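Local atomic coordinates of cyclomaltodextrin glucanotransferase (Caldanaerobacter subterraneus, PDB entry 6WNU), a protein that belongs to the alpha-amylase family, with a TIM-barrel catalytic domain and bound calcium ions. Residues A122-R127 with D229-D234. Numbering follows the deposited sequence.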
ATOM      1  N   ALA A 122      11.249  10.479 -11.429  1.00 18.20           N
ATOM      2  CA  ALA A 122      10.754  10.691 -12.784  1.00 18.54           C
ATOM      3  C   ALA A 122      11.633  11.660 -13.570  1.00 23.93           C
ATOM      4  O   ALA A 122      12.108  12.672 -13.036  1.00 16.58           O
ATOM      5  CB  ALA A 122       9.323  11.234 -12.742  1.00 18.45           C
ATOM      6  N   ARG A 123      11.855  11.333 -14.854  1.00 18.70           N
ATOM      7  CA  ARG A 123      12.312  12.314 -15.834  1.00 17.77           C
ATOM      8  C   ARG A 123      11.231  12.754 -16.812  1.00 20.91           C
ATOM      9  O   ARG A 123      11.314  13.877 -17.331  1.00 30.34           O
ATOM     10  CB  ARG A 123      13.516  11.775 -16.622  1.00 20.37           C
ATOM     11  CG  ARG A 123      13.145  11.093 -17.936  1.00 22.49           C
ATOM     12  CD  ARG A 123      14.292  10.279 -18.532  1.00 22.52           C
ATOM     13  NE  ARG A 123      15.473  11.032 -18.958  1.00 23.12           N
ATOM     14  CZ  ARG A 123      15.630  11.559 -20.176  1.00 22.65           C
ATOM     15  NH1 ARG A 123      14.663  11.457 -21.065  1.00 22.49           N
ATOM     16  NH2 ARG A 123      16.749  12.200 -20.495  1.00 25.72           N
ATOM     17  N   ASP A 124      10.209  11.934 -17.054  1.00 21.70           N
ATOM     18  CA  ASP A 124       9.220  12.223 -18.096  1.00 24.38           C
ATOM     19  C   ASP A 124       7.927  11.524 -17.707  1.00 20.13           C
ATOM     20  O   ASP A 124       7.849  10.294 -17.770  1.00 23.13           O
ATOM     21  CB  ASP A 124       9.710  11.746 -19.469  1.00 21.84           C
ATOM     22  CG  ASP A 124       8.883  12.287 -20.629  1.00 24.77           C
ATOM     23  OD1 ASP A 124       7.681  12.573 -20.465  1.00 24.82           O
ATOM     24  OD2 ASP A 124       9.442  12.406 -21.744  1.00 25.34           O
ATOM     25  N   PHE A 125       6.916  12.297 -17.318  1.00 23.22           N
ATOM     26  CA  PHE A 125       5.667  11.704 -16.856  1.00 20.73           C
ATOM     27  C   PHE A 125       4.783  11.237 -17.997  1.00 22.96           C
ATOM     28  O   PHE A 125       3.748  10.622 -17.735  1.00 20.17           O
ATOM     29  CB  PHE A 125       4.888  12.700 -15.979  1.00 28.63           C
ATOM     30  CG  PHE A 125       5.526  12.979 -14.629  1.00 18.59           C
ATOM     31  CD1 PHE A 125       6.631  13.809 -14.519  1.00 24.54           C
ATOM     32  CD2 PHE A 125       4.998  12.419 -13.466  1.00 27.56           C
ATOM     33  CE1 PHE A 125       7.205  14.069 -13.276  1.00 28.24           C
ATOM     34  CE2 PHE A 125       5.565  12.674 -12.217  1.00 21.22           C
ATOM     35  CZ  PHE A 125       6.658  13.495 -12.113  1.00 16.05           C
ATOM     36  N   LYS A 126       5.157  11.519 -19.255  1.00 22.53           N
ATOM     37  CA  LYS A 126       4.368  11.116 -20.412  1.00 21.36           C
ATOM     38  C   LYS A 126       4.864   9.836 -21.070  1.00 30.65           C
ATOM     39  O   LYS A 126       4.281   9.410 -22.073  1.00 30.77           O
ATOM     40  CB  LYS A 126       4.350  12.226 -21.473  1.00 29.52           C
ATOM     41  CG  LYS A 126       4.009  13.609 -20.968  1.00 30.44           C
ATOM     42  CD  LYS A 126       2.530  13.788 -20.763  1.00 29.41           C
ATOM     43  CE  LYS A 126       2.208  15.253 -20.465  1.00 29.94           C
ATOM     44  NZ  LYS A 126       2.272  16.100 -21.704  1.00 29.36           N
ATOM     45  N   ARG A 127       5.929   9.221 -20.564  1.00 22.90           N
ATOM     46  CA  ARG A 127       6.490   8.041 -21.211  1.00 23.02           C
ATOM     47  C   ARG A 127       6.617   6.904 -20.210  1.00 27.36           C
ATOM     48  O   ARG A 127       6.740   7.139 -19.007  1.00 19.36           O
ATOM     49  CB  ARG A 127       7.867   8.327 -21.825  1.00 24.99           C
ATOM     50  CG  ARG A 127       7.850   9.258 -23.021  1.00 24.34           C
ATOM     51  CD  ARG A 127       9.267   9.420 -23.551  1.00 30.81           C
ATOM     52  NE  ARG A 127       9.282   9.825 -24.947  1.00 35.60           N
ATOM     53  CZ  ARG A 127      10.380  10.156 -25.616  1.00 37.38           C
ATOM     54  NH1 ARG A 127      11.557  10.147 -25.009  1.00 34.09           N
ATOM     55  NH2 ARG A 127      10.291  10.520 -26.885  1.00 33.38           N
ATOM     56  N   ASP A 229       1.321  22.909 -13.475  1.00 31.02           N
ATOM     57  CA  ASP A 229      -0.051  22.477 -13.219  1.00 29.08           C
ATOM     58  C   ASP A 229      -0.653  21.771 -14.424  1.00 30.27           C
ATOM     59  O   ASP A 229      -1.216  20.677 -14.301  1.00 33.48           O
ATOM     60  CB  ASP A 229      -0.930  23.666 -12.830  1.00 32.67           C
ATOM     61  CG  ASP A 229      -2.403  23.283 -12.742  1.00 37.91           C
ATOM     62  OD1 ASP A 229      -2.757  22.512 -11.829  1.00 35.19           O
ATOM     63  OD2 ASP A 229      -3.199  23.717 -13.598  1.00 38.76           O
ATOM     64  N   LYS A 230      -0.563  22.389 -15.606  1.00 36.32           N
ATOM     65  CA  LYS A 230      -1.154  21.769 -16.787  1.00 27.99           C
ATOM     66  C   LYS A 230      -0.375  20.530 -17.211  1.00 28.61           C
ATOM     67  O   LYS A 230      -0.957  19.596 -17.774  1.00 28.36           O
ATOM     68  CB  LYS A 230      -1.223  22.776 -17.946  1.00 34.39           C
ATOM     69  CG  LYS A 230      -2.322  22.459 -18.961  1.00 41.23           C
ATOM     70  CD  LYS A 230      -2.230  23.337 -20.208  1.00 45.45           C
ATOM     71  CE  LYS A 230      -1.637  22.583 -21.395  1.00 40.54           C
ATOM     72  NZ  LYS A 230      -2.601  21.633 -22.054  1.00 41.93           N
ATOM     73  N   TYR A 231       0.938  20.509 -16.961  1.00 26.62           N
ATOM     74  CA  TYR A 231       1.742  19.343 -17.317  1.00 29.58           C
ATOM     75  C   TYR A 231       1.342  18.122 -16.492  1.00 29.28           C
ATOM     76  O   TYR A 231       1.089  17.041 -17.042  1.00 25.71           O
ATOM     77  CB  TYR A 231       3.228  19.652 -17.126  1.00 26.97           C
ATOM     78  CG  TYR A 231       4.117  18.434 -17.312  1.00 30.92           C
ATOM     79  CD1 TYR A 231       4.520  18.035 -18.579  1.00 26.91           C
ATOM     80  CD2 TYR A 231       4.544  17.686 -16.215  1.00 25.91           C
ATOM     81  CE1 TYR A 231       5.329  16.917 -18.758  1.00 24.53           C
ATOM     82  CE2 TYR A 231       5.354  16.575 -16.377  1.00 28.08           C
ATOM     83  CZ  TYR A 231       5.739  16.191 -17.652  1.00 23.38           C
ATOM     84  OH  TYR A 231       6.536  15.084 -17.808  1.00 21.26           O
ATOM     85  N   LEU A 232       1.279  18.282 -15.167  1.00 29.10           N
ATOM     86  CA  LEU A 232       0.912  17.165 -14.298  1.00 29.51           C
ATOM     87  C   LEU A 232      -0.508  16.684 -14.585  1.00 28.79           C
ATOM     88  O   LEU A 232      -0.779  15.475 -14.577  1.00 24.94           O
ATOM     89  CB  LEU A 232       1.066  17.575 -12.831  1.00 24.40           C
ATOM     90  CG  LEU A 232       2.485  17.952 -12.382  1.00 20.55           C
ATOM     91  CD1 LEU A 232       2.515  18.482 -10.959  1.00 23.20           C
ATOM     92  CD2 LEU A 232       3.462  16.772 -12.538  1.00 25.44           C
ATOM     93  N   LYS A 233      -1.425  17.612 -14.878  1.00 29.37           N
ATOM     94  CA  LYS A 233      -2.801  17.210 -15.150  1.00 29.01           C
ATOM     95  C   LYS A 233      -2.940  16.577 -16.530  1.00 31.04           C
ATOM     96  O   LYS A 233      -3.730  15.644 -16.706  1.00 28.90           O
ATOM     97  CB  LYS A 233      -3.743  18.402 -14.984  1.00 33.25           C
ATOM     98  CG  LYS A 233      -4.245  18.574 -13.552  1.00 35.82           C
ATOM     99  CD  LYS A 233      -4.646  20.009 -13.218  1.00 32.46           C
ATOM    100  CE  LYS A 233      -4.916  20.148 -11.725  1.00 32.47           C
ATOM    101  NZ  LYS A 233      -4.972  21.578 -11.252  1.00 25.31           N
ATOM    102  N   ASP A 234      -2.188  17.062 -17.529  1.00 30.39           N
ATOM    103  CA  ASP A 234      -2.163  16.371 -18.817  1.00 29.95           C
ATOM    104  C   ASP A 234      -1.553  14.977 -18.679  1.00 28.20           C
ATOM    105  O   ASP A 234      -1.980  14.029 -19.350  1.00 24.89           O
ATOM    106  CB  ASP A 234      -1.380  17.182 -19.862  1.00 28.96           C
ATOM    107  CG  ASP A 234      -2.140  18.420 -20.361  1.00 37.42           C
ATOM    108  OD1 ASP A 234      -3.399  18.466 -20.280  1.00 28.85           O
ATOM    109  OD2 ASP A 234      -1.459  19.350 -20.852  1.00 36.49           O
TER
HETATM  110  O   HOH W   1       1.354  19.211 -21.116  1.00 33.67           O
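Y231 reaches out from helix 226-241 and sets its hydroxyl against the start of the F125 side chain, on a type I beta turn that runs from D124 to R127. The turn belongs to the loop between strand 112-114 and helix 135-147 in the TIM-barrel catalytic domain. A chi1 of 173°, which sets CG opposite the backbone N, carries the tyrosine far enough off the helix for F125 N to donate to Y231 OH at 2.9 Å. The two rings stand almost perpendicular, planes at 89°, with F125 CD1 in the plane of the tyrosine ring, 3.6 Å from Y231 CE2, and the hydroxyl in turn sits at the edge of the phenylalanine. A122 CB lies over one face of the F125 ring, toward its rim, and L177 of strand 177-179 touches both aromatic side chains.

The D124 carboxylate adds an Asx turn at the start of the beta turn: D124 OD1 accepts from K126 N at 3.0 Å, approached on the anti side and 27° out of the carboxylate plane, while D180 N also donates to OD1 and G181 N to OD2. K126, bent at chi2 and chi4, runs past Y231 in the opposite direction, so that K126 CE comes within 3.9 Å of Y231 CE1 and within 4.1 Å of D234 CB. Its ammonium is paired with D179. The polar link from K126 to D234 is indirect: one water accepts from K126 NZ at 3.3 Å and donates to D234 OD2, the same oxygen whose syn lone pair receives K230 NZ.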